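Local coordinates for protein tyrosine aminotransferase (Leishmania infantum, PDB 4IX8) that probably transfers the amino group of L-tyrosine to 2-oxoglutarate, using pyridoxal 5'-phosphate as cofactor, at residues A[112-117]-A[140-145]; A[119-124]-A[252-257]; A[132-137]-A[295-300]; A[230-235]-A[266-271]. One frame throughout, in Å; residues are numbered along the deposited sequence.

Contact 1: residues A[112-117]-A[140-145]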
loop_
_atom_site.group_PDB
_atom_site.type_symbol
_atom_site.label_atom_id
_atom_site.label_comp_id
_atom_site.label_asym_id
_atom_site.label_seq_id
_atom_site.Cartn_x
_atom_site.Cartn_y
_atom_site.Cartn_z
ATOM N N ASP A 112 -16.996 6.547 3.615
ATOM C CA ASP A 112 -17.864 7.599 3.094
ATOM C C ASP A 112 -17.535 8.969 3.691
ATOM O O ASP A 112 -17.444 9.959 2.954
ATOM C CB ASP A 112 -19.338 7.316 3.398
ATOM C CG ASP A 112 -19.905 6.164 2.597
ATOM O OD1 ASP A 112 -19.192 5.585 1.755
ATOM O OD2 ASP A 112 -21.096 5.855 2.803
ATOM N N ASN A 113 -17.370 9.036 5.015
ATOM C CA ASN A 113 -17.287 10.352 5.664
ATOM C C ASN A 113 -15.999 11.058 5.283
ATOM O O ASN A 113 -16.031 12.250 4.988
ATOM C CB ASN A 113 -17.448 10.267 7.197
ATOM C CG ASN A 113 -16.408 9.399 7.875
ATOM O OD1 ASN A 113 -15.702 8.610 7.233
ATOM N ND2 ASN A 113 -16.341 9.503 9.201
ATOM N N LEU A 114 -14.893 10.326 5.180
ATOM C CA LEU A 114 -13.614 10.940 4.777
ATOM C C LEU A 114 -13.693 11.404 3.309
ATOM O O LEU A 114 -13.223 12.488 2.945
ATOM C CB LEU A 114 -12.425 9.963 4.946
ATOM C CG LEU A 114 -11.039 10.507 4.499
ATOM C CD1 LEU A 114 -10.729 11.783 5.253
ATOM C CD2 LEU A 114 -9.913 9.516 4.694
ATOM N N ARG A 115 -14.348 10.620 2.472
ATOM C CA ARG A 115 -14.470 11.022 1.078
ATOM C C ARG A 115 -15.257 12.335 0.985
ATOM O O ARG A 115 -14.888 13.237 0.216
ATOM C CB ARG A 115 -15.129 9.914 0.249
ATOM C CG ARG A 115 -14.283 8.663 0.126
ATOM C CD ARG A 115 -15.091 7.501 -0.518
ATOM N NE ARG A 115 -15.349 7.753 -1.925
ATOM C CZ ARG A 115 -16.283 7.123 -2.643
ATOM N NH1 ARG A 115 -17.063 6.227 -2.068
ATOM N NH2 ARG A 115 -16.442 7.396 -3.940
ATOM N N GLN A 116 -16.311 12.453 1.791
ATOM C CA GLN A 116 -17.090 13.687 1.814
ATOM C C GLN A 116 -16.261 14.845 2.323
ATOM O O GLN A 116 -16.325 15.961 1.785
ATOM C CB GLN A 116 -18.331 13.511 2.680
ATOM C CG GLN A 116 -19.435 12.821 1.906
ATOM C CD GLN A 116 -20.378 12.021 2.774
ATOM O OE1 GLN A 116 -20.612 12.352 3.923
ATOM N NE2 GLN A 116 -20.882 10.912 2.233
ATOM N N VAL A 117 -15.464 14.564 3.350
ATOM C CA VAL A 117 -14.639 15.585 3.999
ATOM C C VAL A 117 -13.528 16.082 3.067
ATOM O O VAL A 117 -13.278 17.276 2.983
ATOM C CB VAL A 117 -14.052 15.014 5.329
ATOM C CG1 VAL A 117 -12.862 15.765 5.783
ATOM C CG2 VAL A 117 -15.120 15.003 6.429
ATOM N N VAL A 140 -13.917 10.936 -5.284
ATOM C CA VAL A 140 -12.776 10.829 -4.392
ATOM C C VAL A 140 -12.498 9.372 -4.056
ATOM O O VAL A 140 -13.404 8.637 -3.679
ATOM C CB VAL A 140 -13.015 11.580 -3.028
ATOM C CG1 VAL A 140 -11.819 11.390 -2.092
ATOM C CG2 VAL A 140 -13.269 13.043 -3.246
ATOM N N ILE A 141 -11.222 9.000 -4.083
ATOM C CA ILE A 141 -10.811 7.679 -3.660
ATOM C C ILE A 141 -9.736 7.816 -2.596
ATOM O O ILE A 141 -8.766 8.551 -2.774
ATOM C CB ILE A 141 -10.285 6.820 -4.841
ATOM C CG1 ILE A 141 -11.382 6.633 -5.883
ATOM C CG2 ILE A 141 -9.855 5.456 -4.336
ATOM C CD1 ILE A 141 -10.950 5.938 -7.132
ATOM N N ILE A 142 -9.935 7.114 -1.474
ATOM C CA ILE A 142 -8.956 7.107 -0.422
ATOM C C ILE A 142 -7.962 5.982 -0.741
ATOM O O ILE A 142 -8.350 4.874 -1.091
ATOM C CB ILE A 142 -9.593 6.906 0.955
ATOM C CG1 ILE A 142 -10.703 7.934 1.188
ATOM C CG2 ILE A 142 -8.534 7.016 2.063
ATOM C CD1 ILE A 142 -10.263 9.385 1.018
ATOM N N THR A 143 -6.676 6.312 -0.654
ATOM C CA THR A 143 -5.591 5.445 -1.101
ATOM C C THR A 143 -4.547 5.243 -0.010
ATOM O O THR A 143 -4.461 6.043 0.925
ATOM C CB THR A 143 -4.877 6.031 -2.345
ATOM O OG1 THR A 143 -4.332 7.341 -2.034
ATOM C CG2 THR A 143 -5.828 6.151 -3.521
ATOM N N SER A 144 -3.726 4.203 -0.155
ATOM C CA SER A 144 -2.702 3.892 0.834
ATOM C C SER A 144 -1.459 4.749 0.546
ATOM O O SER A 144 -0.437 4.276 0.021
ATOM C CB SER A 144 -2.390 2.394 0.840
ATOM O OG SER A 144 -1.352 2.074 1.764
ATOM N N GLY A 145 -1.584 6.028 0.896
ATOM C CA GLY A 145 -0.600 7.013 0.559
ATOM C C GLY A 145 -0.838 7.455 -0.875
ATOM O O GLY A 145 -1.589 6.792 -1.606
#
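Leu114 and Ile142 make the tight half of this contact. The CD2 branch of Leu114 lies 3.7 Å from CD1 of Ile142, and the two side chains cross at a slant. CG of Leu114 reaches the same methyl. The torsion of Leu114 turns CG away from its backbone N (chi1 178°), which carries the isobutyl end over to the strand. CG of Arg115 lies 3.8 Å from CG1 of Ile142. Helix 322-331 closes this side, with Gln325 touching both Leu114 and Ile142. Segment 112-117 is the start of helix 112-122, and strand 140-143 is an edge strand of the large mixed sheet of the PLP-binding domain, the hallmark of fold-type I aminotransferases. The axes of the two short segments run at 118° and come within 8.3 Å. Val140 points at the helix and packs its CG2 against the backbone O of Arg115, 3.8 Å away. The solvent side belongs to Arg115, which is partly exposed and held by a polar bond. Its chain bends at chi3 (70°), bringing NE to 2.8 Å from Val140 O. The oxygen lies somewhat out of the guanidinium plane. A second bond to the same oxygen, from NH2 of Arg115, is weak.

Contact 2: residues A[119-124]-A[252-257]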
loop_
_atom_site.group_PDB
_atom_site.type_symbol
_atom_site.label_atom_id
_atom_site.label_comp_id
_atom_site.label_asym_id
_atom_site.label_seq_id
_atom_site.Cartn_x
_atom_site.Cartn_y
_atom_site.Cartn_z
ATOM N N SER A 119 -13.515 16.060 -0.122
ATOM C CA SER A 119 -14.189 16.816 -1.158
ATOM C C SER A 119 -14.435 18.244 -0.676
ATOM O O SER A 119 -14.214 19.207 -1.412
ATOM C CB SER A 119 -15.518 16.164 -1.520
ATOM O OG SER A 119 -16.194 16.963 -2.469
ATOM N N THR A 120 -14.890 18.369 0.566
ATOM C CA THR A 120 -15.169 19.679 1.159
ATOM C C THR A 120 -13.886 20.474 1.328
ATOM O O THR A 120 -13.853 21.680 1.079
ATOM C CB THR A 120 -15.827 19.547 2.523
ATOM O OG1 THR A 120 -17.062 18.832 2.383
ATOM C CG2 THR A 120 -16.067 20.920 3.144
ATOM N N TYR A 121 -12.831 19.783 1.754
ATOM C CA TYR A 121 -11.517 20.412 1.958
ATOM C C TYR A 121 -10.931 20.990 0.682
ATOM O O TYR A 121 -10.469 22.117 0.681
ATOM C CB TYR A 121 -10.549 19.390 2.566
ATOM C CG TYR A 121 -9.073 19.748 2.533
ATOM C CD1 TYR A 121 -8.487 20.563 3.503
ATOM C CD2 TYR A 121 -8.244 19.181 1.592
ATOM C CE1 TYR A 121 -7.092 20.858 3.466
ATOM C CE2 TYR A 121 -6.896 19.447 1.557
ATOM C CZ TYR A 121 -6.321 20.285 2.467
ATOM O OH TYR A 121 -4.970 20.506 2.358
ATOM N N TRP A 122 -11.025 20.256 -0.421
ATOM C CA TRP A 122 -10.373 20.684 -1.659
ATOM C C TRP A 122 -11.108 21.866 -2.279
ATOM O O TRP A 122 -10.551 22.573 -3.116
ATOM C CB TRP A 122 -10.273 19.544 -2.686
ATOM C CG TRP A 122 -9.012 19.734 -3.477
ATOM C CD1 TRP A 122 -8.867 20.422 -4.652
ATOM C CD2 TRP A 122 -7.691 19.297 -3.106
ATOM N NE1 TRP A 122 -7.543 20.417 -5.042
ATOM C CE2 TRP A 122 -6.805 19.755 -4.096
ATOM C CE3 TRP A 122 -7.182 18.563 -2.033
ATOM C CZ2 TRP A 122 -5.449 19.492 -4.049
ATOM C CZ3 TRP A 122 -5.828 18.314 -1.985
ATOM C CH2 TRP A 122 -4.982 18.772 -2.981
ATOM N N ARG A 123 -12.327 22.114 -1.809
ATOM C CA ARG A 123 -13.134 23.224 -2.295
ATOM C C ARG A 123 -12.506 24.565 -2.007
ATOM O O ARG A 123 -12.756 25.522 -2.723
ATOM C CB ARG A 123 -14.529 23.170 -1.683
ATOM C CG ARG A 123 -15.223 21.869 -2.021
ATOM C CD ARG A 123 -16.686 22.029 -2.296
ATOM N NE ARG A 123 -17.264 20.837 -2.918
ATOM C CZ ARG A 123 -18.565 20.711 -3.154
ATOM N NH1 ARG A 123 -19.411 21.700 -2.804
ATOM N NH2 ARG A 123 -19.025 19.607 -3.740
ATOM N N ARG A 124 -11.669 24.624 -0.977
ATOM C CA ARG A 124 -11.041 25.876 -0.590
ATOM C C ARG A 124 -10.018 26.312 -1.622
ATOM O O ARG A 124 -9.593 27.459 -1.628
ATOM C CB ARG A 124 -10.382 25.732 0.782
ATOM C CG ARG A 124 -9.091 24.859 0.779
ATOM C CD ARG A 124 -8.660 24.382 2.188
ATOM N NE ARG A 124 -9.821 24.109 3.052
ATOM C CZ ARG A 124 -9.775 23.915 4.370
ATOM N NH1 ARG A 124 -8.630 23.999 5.035
ATOM N NH2 ARG A 124 -10.892 23.689 5.036
ATOM N N TYR A 252 1.882 18.876 -2.054
ATOM C CA TYR A 252 2.504 20.000 -1.331
ATOM C C TYR A 252 1.640 21.262 -1.378
ATOM O O TYR A 252 2.143 22.372 -1.164
ATOM C CB TYR A 252 3.900 20.314 -1.897
ATOM C CG TYR A 252 4.863 19.188 -1.628
ATOM C CD1 TYR A 252 5.322 18.947 -0.347
ATOM C CD2 TYR A 252 5.294 18.361 -2.645
ATOM C CE1 TYR A 252 6.174 17.899 -0.090
ATOM C CE2 TYR A 252 6.137 17.320 -2.397
ATOM C CZ TYR A 252 6.588 17.102 -1.113
ATOM O OH TYR A 252 7.442 16.062 -0.842
ATOM N N ALA A 253 0.340 21.088 -1.634
ATOM C CA ALA A 253 -0.601 22.204 -1.774
ATOM C C ALA A 253 -0.576 23.225 -0.620
ATOM O O ALA A 253 -0.738 24.407 -0.872
ATOM C CB ALA A 253 -2.038 21.665 -1.909
ATOM N N GLU A 254 -0.370 22.769 0.616
ATOM C CA GLU A 254 -0.420 23.615 1.825
ATOM C C GLU A 254 0.939 24.198 2.163
ATOM O O GLU A 254 1.078 24.937 3.153
ATOM C CB GLU A 254 -0.883 22.800 3.029
ATOM C CG GLU A 254 -2.331 22.291 2.970
ATOM C CD GLU A 254 -3.304 23.217 3.656
ATOM O OE1 GLU A 254 -2.865 24.178 4.316
ATOM O OE2 GLU A 254 -4.510 22.944 3.591
ATOM N N MET A 255 1.952 23.798 1.393
ATOM C CA MET A 255 3.343 24.115 1.720
ATOM C C MET A 255 3.996 25.054 0.709
ATOM O O MET A 255 5.106 24.799 0.237
ATOM C CB MET A 255 4.121 22.834 1.855
ATOM C CG MET A 255 3.861 22.234 3.210
ATOM S SD MET A 255 4.135 20.456 3.157
ATOM C CE MET A 255 5.885 20.452 3.555
ATOM N N VAL A 256 3.248 26.083 0.312
ATOM C CA VAL A 256 3.794 27.199 -0.446
ATOM C C VAL A 256 4.417 28.208 0.500
ATOM O O VAL A 256 3.829 28.522 1.541
ATOM C CB VAL A 256 2.716 27.892 -1.274
ATOM C CG1 VAL A 256 3.323 29.056 -2.109
ATOM C CG2 VAL A 256 2.028 26.888 -2.171
ATOM N N LEU A 257 5.553 28.777 0.098
ATOM C CA LEU A 257 6.319 29.748 0.910
ATOM C C LEU A 257 6.083 31.204 0.489
ATOM O O LEU A 257 5.480 31.478 -0.539
ATOM C CB LEU A 257 7.815 29.469 0.800
ATOM C CG LEU A 257 8.269 28.009 0.849
ATOM C CD1 LEU A 257 9.781 27.931 0.847
ATOM C CD2 LEU A 257 7.704 27.341 2.076
#
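The ring of Tyr121 meets Glu254 at its edge, near the ring plane. Ring and carboxylate are nearly coplanar, with 19° between their planes. Tyr121 OH donates to Glu254 OE2 at 2.8 Å, and the oxygen uses its anti lone pair. OE2 of Glu254 also lies 3.3 Å from CE1 of Tyr121, so this oxygen sits at the ring edge, beside the hydroxyl on the CE1 side. The chain of Glu254 bends at chi2 (-94°) to turn its acid end toward the tyrosine. CD1 of Tyr121 lies 3.6 Å above one face of the Arg124 guanidinium, off toward its rim. NH1 of Arg124 stays 4.5 Å from OE2 of Glu254, too far for a salt bridge. The charge of Arg124 may still steady the carboxylate. The indole of Trp122 meets Ala253 obliquely, with CH2 of Trp122 4.3 Å from CB of Ala253. NE1 of Trp122 is hydrogen-bonded to Ser264 OG.

Tyr252 to Met255 form a type I beta turn, closed by the bond from Met255 N to Tyr252 O. The hydroxyl of Tyr252 is hydrogen-bonded to O3 of the cofactor-modified lysine at position 282, which ties this turn to the cofactor. Glu254 also touches Thr340 on helix 337-355, while Tyr121 and Trp122, on helix 112-122, rest on Trp293 and Ile295 of strand 292-297.

Contact 3: residues A[132-137]-A[295-300]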
loop_
_atom_site.group_PDB
_atom_site.type_symbol
_atom_site.label_atom_id
_atom_site.label_comp_id
_atom_site.label_asym_id
_atom_site.label_seq_id
_atom_site.Cartn_x
_atom_site.Cartn_y
_atom_site.Cartn_z
ATOM N N GLN A 132 -16.297 24.736 -7.303
ATOM C CA GLN A 132 -16.515 23.996 -6.080
ATOM C C GLN A 132 -17.523 22.868 -6.329
ATOM O O GLN A 132 -17.328 21.743 -5.882
ATOM C CB GLN A 132 -17.011 24.938 -4.987
ATOM C CG GLN A 132 -15.933 25.854 -4.400
ATOM C CD GLN A 132 -16.516 27.011 -3.597
ATOM O OE1 GLN A 132 -17.714 27.081 -3.368
ATOM N NE2 GLN A 132 -15.668 27.926 -3.187
ATOM N N GLU A 133 -18.573 23.147 -7.088
ATOM C CA GLU A 133 -19.601 22.141 -7.314
ATOM C C GLU A 133 -19.053 20.989 -8.146
ATOM O O GLU A 133 -19.595 19.890 -8.096
ATOM C CB GLU A 133 -20.839 22.768 -7.995
ATOM N N ALA A 134 -17.952 21.215 -8.864
ATOM C CA ALA A 134 -17.397 20.176 -9.749
ATOM C C ALA A 134 -16.591 19.152 -8.977
ATOM O O ALA A 134 -16.181 18.140 -9.539
ATOM C CB ALA A 134 -16.554 20.765 -10.798
ATOM N N LEU A 135 -16.340 19.441 -7.705
ATOM C CA LEU A 135 -15.731 18.509 -6.765
ATOM C C LEU A 135 -16.758 17.684 -6.058
ATOM O O LEU A 135 -17.501 18.217 -5.238
ATOM C CB LEU A 135 -14.952 19.266 -5.708
ATOM C CG LEU A 135 -13.662 19.890 -6.174
ATOM C CD1 LEU A 135 -13.106 20.823 -5.117
ATOM C CD2 LEU A 135 -12.695 18.781 -6.329
ATOM N N LYS A 136 -16.785 16.384 -6.322
ATOM C CA LYS A 136 -17.800 15.540 -5.702
ATOM C C LYS A 136 -17.193 14.387 -4.972
ATOM O O LYS A 136 -16.245 13.772 -5.451
ATOM C CB LYS A 136 -18.777 15.033 -6.755
ATOM C CG LYS A 136 -19.414 16.160 -7.557
ATOM C CD LYS A 136 -20.314 15.638 -8.690
ATOM C CE LYS A 136 -20.959 16.793 -9.469
ATOM N NZ LYS A 136 -22.124 17.385 -8.723
ATOM N N TRP A 137 -17.759 14.068 -3.816
ATOM C CA TRP A 137 -17.198 13.002 -3.013
ATOM C C TRP A 137 -17.302 11.653 -3.737
ATOM O O TRP A 137 -16.503 10.740 -3.472
ATOM C CB TRP A 137 -17.878 12.930 -1.649
ATOM C CG TRP A 137 -19.320 12.509 -1.637
ATOM C CD1 TRP A 137 -20.415 13.306 -1.821
ATOM C CD2 TRP A 137 -19.826 11.186 -1.403
ATOM N NE1 TRP A 137 -21.568 12.565 -1.711
ATOM C CE2 TRP A 137 -21.235 11.261 -1.450
ATOM C CE3 TRP A 137 -19.227 9.955 -1.132
ATOM C CZ2 TRP A 137 -22.057 10.136 -1.266
ATOM C CZ3 TRP A 137 -20.045 8.843 -0.941
ATOM C CH2 TRP A 137 -21.446 8.940 -1.009
ATOM N N ILE A 295 -8.691 12.646 -6.525
ATOM C CA ILE A 295 -9.952 13.325 -6.833
ATOM C C ILE A 295 -10.080 13.526 -8.330
ATOM O O ILE A 295 -9.295 14.274 -8.916
ATOM C CB ILE A 295 -10.034 14.709 -6.201
ATOM C CG1 ILE A 295 -9.729 14.640 -4.705
ATOM C CG2 ILE A 295 -11.403 15.350 -6.450
ATOM C CD1 ILE A 295 -9.603 15.985 -4.045
ATOM N N LEU A 296 -11.108 12.922 -8.936
ATOM C CA LEU A 296 -11.347 13.078 -10.366
ATOM C C LEU A 296 -12.325 14.219 -10.602
ATOM O O LEU A 296 -13.370 14.258 -9.983
ATOM C CB LEU A 296 -11.907 11.785 -10.973
ATOM C CG LEU A 296 -12.205 11.865 -12.491
ATOM C CD1 LEU A 296 -10.956 11.976 -13.277
ATOM C CD2 LEU A 296 -12.973 10.665 -12.928
ATOM N N ILE A 297 -11.962 15.151 -11.473
ATOM C CA ILE A 297 -12.832 16.250 -11.877
ATOM C C ILE A 297 -13.023 16.152 -13.382
ATOM O O ILE A 297 -12.083 16.324 -14.170
ATOM C CB ILE A 297 -12.255 17.610 -11.500
ATOM C CG1 ILE A 297 -11.905 17.641 -9.999
ATOM C CG2 ILE A 297 -13.256 18.727 -11.806
ATOM C CD1 ILE A 297 -11.103 18.867 -9.564
ATOM N N ASP A 298 -14.253 15.850 -13.763
ATOM C CA ASP A 298 -14.601 15.427 -15.112
ATOM C C ASP A 298 -16.031 15.883 -15.383
ATOM O O ASP A 298 -16.975 15.120 -15.225
ATOM C CB ASP A 298 -14.430 13.907 -15.176
ATOM C CG ASP A 298 -14.879 13.301 -16.501
ATOM O OD1 ASP A 298 -14.841 14.033 -17.537
ATOM O OD2 ASP A 298 -15.234 12.090 -16.485
ATOM N N PRO A 299 -16.205 17.167 -15.705
ATOM C CA PRO A 299 -17.559 17.732 -15.803
ATOM C C PRO A 299 -18.423 17.163 -16.909
ATOM O O PRO A 299 -19.620 17.150 -16.721
ATOM C CB PRO A 299 -17.299 19.222 -16.043
ATOM C CG PRO A 299 -15.970 19.454 -15.408
ATOM C CD PRO A 299 -15.171 18.220 -15.706
ATOM N N MET A 300 -17.835 16.767 -18.036
ATOM C CA MET A 300 -18.595 16.195 -19.153
ATOM C C MET A 300 -18.637 14.686 -19.053
ATOM O O MET A 300 -19.116 14.037 -19.964
ATOM C CB MET A 300 -17.991 16.599 -20.505
ATOM C CG MET A 300 -18.074 18.079 -20.825
ATOM S SD MET A 300 -19.757 18.773 -20.698
ATOM C CE MET A 300 -20.659 17.849 -21.954
HETATM O O HOH W 1 -15.286 15.515 -8.610
#
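Leu135 has the most surface buried here, followed by Ile297 and then Ala134. The CD2 methyl of Leu135 touches two isoleucines of the strand. It lies 3.6 Å from CD1 of Ile297 and 3.7 Å from CG2 of Ile295. Leu135 crosses both of them at a slant. CG of Leu135 stands opposite its own carbonyl carbon (chi1 -72°), and chi2 (170°) extends the CD1 branch and leaves CD2 turned to the strand. Ile297 offers a second methyl to the chain before Leu135. Its CG2 is 3.7 Å from the carbonyl O of Ala134 and 4.0 Å from CB of Ala134. Segment 132-137 takes the chain from helix 129-133 toward edge strand 140-143. Strand 292-297 is the antiparallel neighbour of that strand in the large sheet. Trp122 of helix 112-122 touches both Leu135 and Ile295, so it extends the apolar cluster. No direct hydrogen bond joins the two segments. A water does this instead. It gives hydrogen bonds to Ala134 O at 2.9 Å and to Leu296 O at 2.7 Å, and accepts one from Lys136 N at 2.9 Å. The methyl groups thus supply the direct side-chain packing, while this water satisfies backbone polar groups on both segments.

Contact 4: residues A[230-235]-A[266-271]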
loop_
_atom_site.group_PDB
_atom_site.type_symbol
_atom_site.label_atom_id
_atom_site.label_comp_id
_atom_site.label_asym_id
_atom_site.label_seq_id
_atom_site.Cartn_x
_atom_site.Cartn_y
_atom_site.Cartn_z
ATOM N N ALA A 230 -0.866 31.112 -14.771
ATOM C CA ALA A 230 -0.816 31.161 -16.231
ATOM C C ALA A 230 -0.180 29.900 -16.800
ATOM O O ALA A 230 -0.587 29.401 -17.852
ATOM C CB ALA A 230 -0.061 32.415 -16.708
ATOM N N HIS A 231 0.827 29.377 -16.126
ATOM C CA HIS A 231 1.460 28.154 -16.608
ATOM C C HIS A 231 0.511 26.956 -16.430
ATOM O O HIS A 231 0.453 26.071 -17.289
ATOM C CB HIS A 231 2.770 27.911 -15.878
ATOM C CG HIS A 231 3.577 26.763 -16.406
ATOM N ND1 HIS A 231 3.966 26.645 -17.730
ATOM C CD2 HIS A 231 4.086 25.683 -15.769
ATOM C CE1 HIS A 231 4.685 25.544 -17.879
ATOM N NE2 HIS A 231 4.752 24.931 -16.708
ATOM N N VAL A 232 -0.234 26.916 -15.321
ATOM C CA VAL A 232 -1.160 25.806 -15.110
ATOM C C VAL A 232 -2.277 25.880 -16.172
ATOM O O VAL A 232 -2.653 24.864 -16.772
ATOM C CB VAL A 232 -1.743 25.825 -13.694
ATOM C CG1 VAL A 232 -2.782 24.719 -13.531
ATOM C CG2 VAL A 232 -0.622 25.634 -12.645
ATOM N N SER A 233 -2.699 27.096 -16.502
ATOM C CA SER A 233 -3.688 27.313 -17.548
ATOM C C SER A 233 -3.185 26.764 -18.870
ATOM O O SER A 233 -3.909 26.043 -19.584
ATOM C CB SER A 233 -3.963 28.802 -17.676
ATOM O OG SER A 233 -5.040 29.056 -18.531
ATOM N N ASP A 234 -1.912 27.012 -19.146
ATOM C CA ASP A 234 -1.309 26.559 -20.391
ATOM C C ASP A 234 -1.193 25.030 -20.429
ATOM O O ASP A 234 -1.406 24.416 -21.473
ATOM C CB ASP A 234 0.080 27.171 -20.582
ATOM C CG ASP A 234 0.032 28.616 -20.995
ATOM O OD1 ASP A 234 -1.049 29.103 -21.413
ATOM O OD2 ASP A 234 1.100 29.254 -20.905
ATOM N N ILE A 235 -0.846 24.429 -19.295
ATOM C CA ILE A 235 -0.776 22.978 -19.200
ATOM C C ILE A 235 -2.137 22.351 -19.530
ATOM O O ILE A 235 -2.230 21.429 -20.335
ATOM C CB ILE A 235 -0.336 22.567 -17.822
ATOM C CG1 ILE A 235 1.141 22.915 -17.635
ATOM C CG2 ILE A 235 -0.537 21.098 -17.609
ATOM C CD1 ILE A 235 1.571 22.932 -16.164
ATOM N N ALA A 266 -7.773 22.064 -10.119
ATOM C CA ALA A 266 -9.195 22.146 -9.814
ATOM C C ALA A 266 -9.803 23.530 -10.060
ATOM O O ALA A 266 -11.025 23.636 -10.290
ATOM C CB ALA A 266 -9.428 21.767 -8.380
ATOM N N ASP A 267 -8.984 24.582 -9.964
ATOM C CA ASP A 267 -9.494 25.970 -9.950
ATOM C C ASP A 267 -9.648 26.564 -11.340
ATOM O O ASP A 267 -9.234 27.694 -11.590
ATOM C CB ASP A 267 -8.545 26.856 -9.131
ATOM C CG ASP A 267 -9.133 28.203 -8.796
ATOM O OD1 ASP A 267 -10.371 28.301 -8.705
ATOM O OD2 ASP A 267 -8.342 29.167 -8.644
ATOM N N PHE A 268 -10.292 25.822 -12.232
ATOM C CA PHE A 268 -10.445 26.239 -13.620
ATOM C C PHE A 268 -11.767 25.799 -14.167
ATOM O O PHE A 268 -12.344 24.810 -13.729
ATOM C CB PHE A 268 -9.337 25.657 -14.495
ATOM C CG PHE A 268 -7.991 26.281 -14.265
ATOM C CD1 PHE A 268 -7.590 27.392 -15.011
ATOM C CD2 PHE A 268 -7.125 25.770 -13.307
ATOM C CE1 PHE A 268 -6.350 27.982 -14.805
ATOM C CE2 PHE A 268 -5.876 26.346 -13.098
ATOM C CZ PHE A 268 -5.492 27.461 -13.845
ATOM N N ASP A 269 -12.226 26.544 -15.153
ATOM C CA ASP A 269 -13.444 26.201 -15.846
ATOM C C ASP A 269 -13.041 25.500 -17.120
ATOM O O ASP A 269 -12.672 26.142 -18.096
ATOM C CB ASP A 269 -14.264 27.446 -16.126
ATOM C CG ASP A 269 -14.560 28.202 -14.878
ATOM O OD1 ASP A 269 -15.258 27.621 -14.014
ATOM O OD2 ASP A 269 -14.097 29.357 -14.758
ATOM N N THR A 270 -13.057 24.176 -17.075
ATOM C CA THR A 270 -12.611 23.368 -18.189
ATOM C C THR A 270 -13.229 21.996 -18.140
ATOM O O THR A 270 -13.508 21.484 -17.056
ATOM C CB THR A 270 -11.099 23.213 -18.182
ATOM O OG1 THR A 270 -10.707 22.398 -19.289
ATOM C CG2 THR A 270 -10.625 22.556 -16.904
ATOM N N ASN A 271 -13.383 21.372 -19.301
ATOM C CA ASN A 271 -13.883 19.999 -19.353
ATOM C C ASN A 271 -12.756 18.987 -19.532
ATOM O O ASN A 271 -13.002 17.793 -19.678
ATOM C CB ASN A 271 -14.909 19.853 -20.467
ATOM C CG ASN A 271 -16.045 20.811 -20.301
ATOM O OD1 ASN A 271 -16.575 20.979 -19.201
ATOM N ND2 ASN A 271 -16.376 21.510 -21.369
#
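Phe268 points its ring at helix 229-242 and meets Val232 and Ser233 there. The contact joins a helix flanking the large mixed sheet of the fold-type I PLP-binding domain to the loop that leads into strand 274-279. The valine comes to the phenyl group at a slant. The CG1 methyl of Val232 is 3.5 Å from CE2 of Phe268 and 3.9 Å from CZ. Val232 places CG1 opposite its backbone N (chi1 176°), on the side facing the ring. Ser233 meets the CE1 corner, on the same side of the ring plane as Val232. Its CB lies 3.8 Å from CE1 of Phe268, and its hydroxyl OG is 4.1 Å from the same atom. The outer end of the phenyl group is therefore held against two successive residues of the helix. No hydrogen bond crosses between the segments. Arg229, just before the helical segment, makes a cation-pi contact with the Phe268 ring and a salt bridge with Asp267. Asp267 also pairs with Arg131, so it is matched with two arginines. Ile236, further along the helix, touches Phe268 as well. Between the two helix side chains, the backbone N of Ser233 comes to 3.9 Å from CZ of Phe268.

Contacts 1 and 2 share helix 112-122: its first turns meet an edge strand, its later part a loop near the cofactor. Contacts 1 and 3 use neighbouring strands of one sheet and touch through Val140 and Ile295. Contacts 1, 2 and 3 are largely buried; contact 4 is only partly so. A side-chain-to-backbone bond adds to the packing in contact 1, and a hydroxyl-to-carboxylate bond marks contact 2. Contact 3 adds a water bridge, whereas contact 4 has no hydrogen bond between its segments. Contact 4 falls within the chain loop closed by contact 3, where Ala266 touches Ile297. Ala266 also meets Trp122 of contact 2.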